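Local coordinates for protein leucine aminopeptidase (Parabacteroides distasonis, PDB 3TC8) that binds zinc and probably acts as an M28-family exopeptidase that removes residues from the amino terminus of peptides, at residues Q214-W227 / Q252-I265. Sequence-based numbering, arbitrary orientation.
Sequences QSLRAAAPIVEMVW and QYVISGRNIPSIDI
Ile-263, on the edge strand 262-266 of the central sheet, packs its side chain along the flank of the kinked helix 213-233. With CG1 between the backbone N and the carbonyl carbon (chi1 74°) and CG2 anti to the carbonyl carbon, CG2 touches Ala-219 CB, Ile-222 CG2 and Val-223 CG2, the last 3.5 Å from Ile-263 CG2, and the side chain crosses those of Ile-222 and Val-223 at a slant. Its CD1 meets Val-226 CG2 end to end and lies at the indole edge of Trp-227, 4.1 Å from CZ3. Val-226 CG1 also reaches the tip of Ile-265. Toward the start of the helix, Ser-215 lies against the strand backbone, its OG accepting a bent bond of 2.8 Å from Asp-264 N while also hydrogen-bonded to Glu-212 OE1. Ala-219 CB rests on Pro-261 CB, and Ala-218 CB meets Ile-255 CD1 of helix 250-258 at 3.6 Å. Beyond them, Gln-214 NE2 gives Gln-252 OE1 an almost straight hydrogen bond (2.9 Å, 178°). The acceptor lies in the amide plane of Gln-214, but the donor sits above the carbonyl plane of Gln-252, the two amides being turned 80° apart; NE2 also bonds to Ile-247 O. The strand pairs with strand 195-200 along its other edge. Ser-262 O, buried near Ser-215 CA without a hydrogen-bond partner, probably costs some stability, which the apolar seam and two polar links would repay.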
loop_
_atom_site.group_PDB
_atom_site.type_symbol
_atom_site.label_atom_id
_atom_site.label_comp_id
_atom_site.label_asym_id
_atom_site.label_seq_id
_atom_site.Cartn_x
_atom_site.Cartn_y
_atom_site.Cartn_z
ATOM N N GLN A 214 -1.770 -4.201 -15.186
ATOM C CA GLN A 214 -2.841 -5.013 -14.621
ATOM C C GLN A 214 -4.038 -4.140 -14.213
ATOM O O GLN A 214 -5.197 -4.523 -14.369
ATOM C CB GLN A 214 -2.369 -5.816 -13.421
ATOM C CG GLN A 214 -1.227 -6.766 -13.759
ATOM C CD GLN A 214 -1.042 -7.810 -12.676
ATOM O OE1 GLN A 214 -1.720 -8.848 -12.684
ATOM N NE2 GLN A 214 -0.149 -7.560 -11.735
ATOM N N SER A 215 -3.722 -2.933 -13.733
ATOM C CA SER A 215 -4.710 -1.935 -13.365
ATOM C C SER A 215 -5.538 -1.534 -14.567
ATOM O O SER A 215 -6.763 -1.405 -14.484
ATOM C CB SER A 215 -3.956 -0.708 -12.804
ATOM O OG SER A 215 -3.202 -0.996 -11.651
ATOM N N LEU A 216 -4.869 -1.249 -15.684
ATOM C CA LEU A 216 -5.583 -0.914 -16.913
ATOM C C LEU A 216 -6.445 -2.061 -17.428
ATOM O O LEU A 216 -7.580 -1.875 -17.839
ATOM C CB LEU A 216 -4.579 -0.508 -17.981
ATOM C CG LEU A 216 -3.946 0.868 -17.911
ATOM C CD1 LEU A 216 -2.740 0.946 -18.826
ATOM C CD2 LEU A 216 -4.974 1.952 -18.137
ATOM N N ARG A 217 -5.881 -3.271 -17.425
ATOM C CA ARG A 217 -6.637 -4.395 -17.940
ATOM C C ARG A 217 -7.898 -4.669 -17.139
ATOM O O ARG A 217 -8.953 -4.971 -17.714
ATOM C CB ARG A 217 -5.759 -5.633 -18.037
ATOM C CG ARG A 217 -6.293 -6.735 -18.972
ATOM C CD ARG A 217 -6.172 -6.365 -20.457
ATOM N NE ARG A 217 -6.355 -7.519 -21.313
ATOM C CZ ARG A 217 -7.519 -8.035 -21.711
ATOM N NH1 ARG A 217 -8.658 -7.439 -21.423
ATOM N NH2 ARG A 217 -7.516 -9.179 -22.405
ATOM N N ALA A 218 -7.807 -4.573 -15.815
ATOM C CA ALA A 218 -8.930 -4.855 -14.931
ATOM C C ALA A 218 -9.839 -3.669 -14.676
ATOM O O ALA A 218 -10.972 -3.875 -14.286
ATOM C CB ALA A 218 -8.438 -5.346 -13.558
ATOM N N ALA A 219 -9.323 -2.453 -14.797
ATOM C CA ALA A 219 -9.942 -1.286 -14.151
ATOM C C ALA A 219 -9.553 -0.014 -14.852
ATOM O O ALA A 219 -9.337 1.030 -14.238
ATOM C CB ALA A 219 -9.573 -1.247 -12.689
ATOM N N ALA A 220 -9.524 -0.021 -16.180
ATOM C CA ALA A 220 -9.130 1.189 -16.918
ATOM C C ALA A 220 -9.965 2.400 -16.566
ATOM O O ALA A 220 -9.423 3.474 -16.471
ATOM C CB ALA A 220 -9.113 0.975 -18.435
ATOM N N PRO A 221 -11.280 2.265 -16.348
ATOM C CA PRO A 221 -12.050 3.476 -15.986
ATOM C C PRO A 221 -11.607 4.071 -14.675
ATOM O O PRO A 221 -11.702 5.286 -14.473
ATOM C CB PRO A 221 -13.498 2.975 -15.929
ATOM C CG PRO A 221 -13.519 1.783 -16.837
ATOM C CD PRO A 221 -12.176 1.131 -16.648
ATOM N N ILE A 222 -11.143 3.240 -13.741
ATOM C CA ILE A 222 -10.647 3.694 -12.462
ATOM C C ILE A 222 -9.320 4.407 -12.645
ATOM O O ILE A 222 -9.101 5.477 -12.077
ATOM C CB ILE A 222 -10.548 2.540 -11.424
ATOM C CG1 ILE A 222 -11.865 1.727 -11.351
ATOM C CG2 ILE A 222 -10.120 3.070 -10.057
ATOM C CD1 ILE A 222 -13.120 2.553 -11.031
ATOM N N VAL A 223 -8.415 3.809 -13.430
ATOM C CA VAL A 223 -7.178 4.474 -13.790
ATOM C C VAL A 223 -7.461 5.864 -14.364
ATOM O O VAL A 223 -6.869 6.866 -13.967
ATOM C CB VAL A 223 -6.291 3.650 -14.759
ATOM C CG1 VAL A 223 -5.052 4.439 -15.151
ATOM C CG2 VAL A 223 -5.921 2.287 -14.148
ATOM N N GLU A 224 -8.341 5.906 -15.362
ATOM C CA GLU A 224 -8.641 7.158 -16.019
ATOM C C GLU A 224 -9.210 8.199 -15.055
ATOM O O GLU A 224 -8.844 9.363 -15.106
ATOM C CB GLU A 224 -9.538 6.947 -17.230
ATOM C CG GLU A 224 -8.773 6.191 -18.344
ATOM C CD GLU A 224 -7.555 6.932 -18.824
ATOM O OE1 GLU A 224 -7.689 8.172 -19.104
ATOM O OE2 GLU A 224 -6.484 6.283 -18.936
HETATM N N MSE A 225 -10.118 7.782 -14.193
HETATM C CA MSE A 225 -10.701 8.696 -13.227
HETATM C C MSE A 225 -9.638 9.278 -12.301
HETATM O O MSE A 225 -9.615 10.487 -12.056
HETATM C CB MSE A 225 -11.718 7.938 -12.398
HETATM C CG MSE A 225 -12.293 8.670 -11.167
HETATM SE SE MSE A 225 -13.611 7.733 -10.184
HETATM C CE MSE A 225 -12.547 6.230 -9.612
ATOM N N VAL A 226 -8.750 8.431 -11.791
ATOM C CA VAL A 226 -7.705 8.879 -10.898
ATOM C C VAL A 226 -6.688 9.782 -11.598
ATOM O O VAL A 226 -6.338 10.844 -11.082
ATOM C CB VAL A 226 -7.017 7.645 -10.192
ATOM C CG1 VAL A 226 -5.777 8.074 -9.410
ATOM C CG2 VAL A 226 -8.032 6.955 -9.314
ATOM N N TRP A 227 -6.218 9.380 -12.794
ATOM C CA TRP A 227 -5.227 10.159 -13.470
ATOM C C TRP A 227 -5.811 11.501 -13.931
ATOM O O TRP A 227 -5.100 12.516 -13.929
ATOM C CB TRP A 227 -4.610 9.369 -14.669
ATOM C CG TRP A 227 -3.318 8.637 -14.324
ATOM C CD1 TRP A 227 -2.119 8.918 -14.859
ATOM C CD2 TRP A 227 -3.081 7.634 -13.302
ATOM N NE1 TRP A 227 -1.144 8.143 -14.275
ATOM C CE2 TRP A 227 -1.720 7.335 -13.335
ATOM C CE3 TRP A 227 -3.894 6.941 -12.439
ATOM C CZ2 TRP A 227 -1.126 6.417 -12.464
ATOM C CZ3 TRP A 227 -3.313 6.036 -11.552
ATOM C CH2 TRP A 227 -1.953 5.768 -11.596
ATOM N N GLN A 252 -3.413 -7.422 -7.717
ATOM C CA GLN A 252 -3.743 -8.561 -8.598
ATOM C C GLN A 252 -4.541 -9.635 -7.867
ATOM O O GLN A 252 -5.370 -10.301 -8.457
ATOM C CB GLN A 252 -2.530 -9.157 -9.260
ATOM C CG GLN A 252 -1.720 -10.026 -8.427
ATOM C CD GLN A 252 -0.438 -10.408 -9.156
ATOM O OE1 GLN A 252 0.279 -9.526 -9.611
ATOM N NE2 GLN A 252 -0.108 -11.709 -9.173
ATOM N N TYR A 253 -4.263 -9.796 -6.567
ATOM C CA TYR A 253 -4.914 -10.802 -5.775
ATOM C C TYR A 253 -6.293 -10.362 -5.299
ATOM O O TYR A 253 -7.163 -11.193 -5.096
ATOM C CB TYR A 253 -3.979 -11.264 -4.653
ATOM C CG TYR A 253 -2.772 -11.980 -5.118
ATOM C CD1 TYR A 253 -2.849 -13.296 -5.558
ATOM C CD2 TYR A 253 -1.554 -11.344 -5.172
ATOM C CE1 TYR A 253 -1.703 -13.984 -5.992
ATOM C CE2 TYR A 253 -0.404 -12.001 -5.636
ATOM C CZ TYR A 253 -0.476 -13.305 -6.034
ATOM O OH TYR A 253 0.654 -13.945 -6.447
ATOM N N VAL A 254 -6.481 -9.048 -5.143
ATOM C CA VAL A 254 -7.816 -8.516 -4.881
ATOM C C VAL A 254 -8.688 -8.733 -6.133
ATOM O O VAL A 254 -9.835 -9.183 -6.002
ATOM C CB VAL A 254 -7.760 -7.051 -4.478
ATOM C CG1 VAL A 254 -9.156 -6.462 -4.386
ATOM C CG2 VAL A 254 -6.958 -6.874 -3.167
ATOM N N ILE A 255 -8.145 -8.476 -7.321
ATOM C CA ILE A 255 -8.856 -8.661 -8.580
ATOM C C ILE A 255 -9.237 -10.134 -8.744
ATOM O O ILE A 255 -10.397 -10.473 -8.972
ATOM C CB ILE A 255 -7.984 -8.158 -9.751
ATOM C CG1 ILE A 255 -7.847 -6.631 -9.709
ATOM C CG2 ILE A 255 -8.592 -8.621 -11.116
ATOM C CD1 ILE A 255 -6.649 -6.092 -10.577
ATOM N N SER A 256 -8.269 -11.020 -8.585
ATOM C CA SER A 256 -8.530 -12.431 -8.857
ATOM C C SER A 256 -9.400 -13.074 -7.786
ATOM O O SER A 256 -10.234 -13.942 -8.091
ATOM C CB SER A 256 -7.235 -13.200 -9.034
ATOM O OG SER A 256 -6.448 -13.263 -7.859
ATOM N N GLY A 257 -9.178 -12.733 -6.517
ATOM C CA GLY A 257 -9.849 -13.397 -5.408
ATOM C C GLY A 257 -11.197 -12.819 -5.026
ATOM O O GLY A 257 -12.071 -13.534 -4.543
ATOM N N ARG A 258 -11.361 -11.492 -5.163
ATOM C CA ARG A 258 -12.650 -10.818 -4.782
ATOM C C ARG A 258 -13.354 -10.219 -5.941
ATOM O O ARG A 258 -14.463 -9.696 -5.782
ATOM C CB ARG A 258 -12.524 -9.653 -3.792
ATOM C CG ARG A 258 -11.845 -9.925 -2.500
ATOM C CD ARG A 258 -12.759 -10.317 -1.339
ATOM N NE ARG A 258 -12.979 -11.747 -1.437
ATOM C CZ ARG A 258 -14.121 -12.369 -1.631
ATOM N NH1 ARG A 258 -15.295 -11.751 -1.690
ATOM N NH2 ARG A 258 -14.068 -13.673 -1.710
ATOM N N ASN A 259 -12.739 -10.224 -7.137
ATOM C CA ASN A 259 -13.365 -9.649 -8.325
ATOM C C ASN A 259 -13.712 -8.182 -8.112
ATOM O O ASN A 259 -14.746 -7.711 -8.548
ATOM C CB ASN A 259 -14.622 -10.441 -8.743
ATOM C CG ASN A 259 -15.019 -10.180 -10.172
ATOM O OD1 ASN A 259 -14.163 -10.016 -11.047
ATOM N ND2 ASN A 259 -16.329 -10.126 -10.419
ATOM N N ILE A 260 -12.826 -7.454 -7.429
ATOM C CA ILE A 260 -12.949 -6.002 -7.253
ATOM C C ILE A 260 -11.960 -5.354 -8.205
ATOM O O ILE A 260 -10.753 -5.550 -8.042
ATOM C CB ILE A 260 -12.675 -5.558 -5.807
ATOM C CG1 ILE A 260 -13.687 -6.191 -4.832
ATOM C CG2 ILE A 260 -12.679 -4.019 -5.736
ATOM C CD1 ILE A 260 -13.270 -6.037 -3.379
ATOM N N PRO A 261 -12.461 -4.595 -9.217
ATOM C CA PRO A 261 -11.546 -3.888 -10.118
ATOM C C PRO A 261 -10.649 -2.945 -9.308
ATOM O O PRO A 261 -11.171 -2.070 -8.633
ATOM C CB PRO A 261 -12.473 -3.119 -11.078
ATOM C CG PRO A 261 -13.794 -3.873 -10.993
ATOM C CD PRO A 261 -13.874 -4.327 -9.550
ATOM N N SER A 262 -9.338 -3.118 -9.436
ATOM C CA SER A 262 -8.392 -2.416 -8.554
ATOM C C SER A 262 -7.208 -1.927 -9.340
ATOM O O SER A 262 -6.775 -2.553 -10.327
ATOM C CB SER A 262 -7.950 -3.308 -7.411
ATOM O OG SER A 262 -9.006 -3.759 -6.623
ATOM N N ILE A 263 -6.662 -0.805 -8.895
ATOM C CA ILE A 263 -5.502 -0.206 -9.501
ATOM C C ILE A 263 -4.368 -0.074 -8.486
ATOM O O ILE A 263 -4.585 -0.094 -7.261
ATOM C CB ILE A 263 -5.846 1.173 -10.097
ATOM C CG1 ILE A 263 -6.026 2.264 -9.033
ATOM C CG2 ILE A 263 -7.077 1.070 -11.029
ATOM C CD1 ILE A 263 -6.031 3.679 -9.613
ATOM N N ASP A 264 -3.164 0.119 -9.032
ATOM C CA ASP A 264 -1.951 0.340 -8.249
ATOM C C ASP A 264 -1.354 1.667 -8.592
ATOM O O ASP A 264 -1.054 1.898 -9.777
ATOM C CB ASP A 264 -0.954 -0.794 -8.531
ATOM C CG ASP A 264 0.176 -0.901 -7.550
ATOM O OD1 ASP A 264 0.317 -0.117 -6.599
ATOM O OD2 ASP A 264 0.999 -1.885 -7.765
ATOM N N ILE A 265 -1.209 2.540 -7.593
ATOM C CA ILE A 265 -0.489 3.796 -7.703
ATOM C C ILE A 265 0.874 3.515 -7.092
ATOM O O ILE A 265 0.988 3.308 -5.876
ATOM C CB ILE A 265 -1.214 4.941 -6.955
ATOM C CG1 ILE A 265 -2.660 5.110 -7.451
ATOM C CG2 ILE A 265 -0.414 6.234 -7.069
ATOM C CD1 ILE A 265 -3.457 6.153 -6.758
#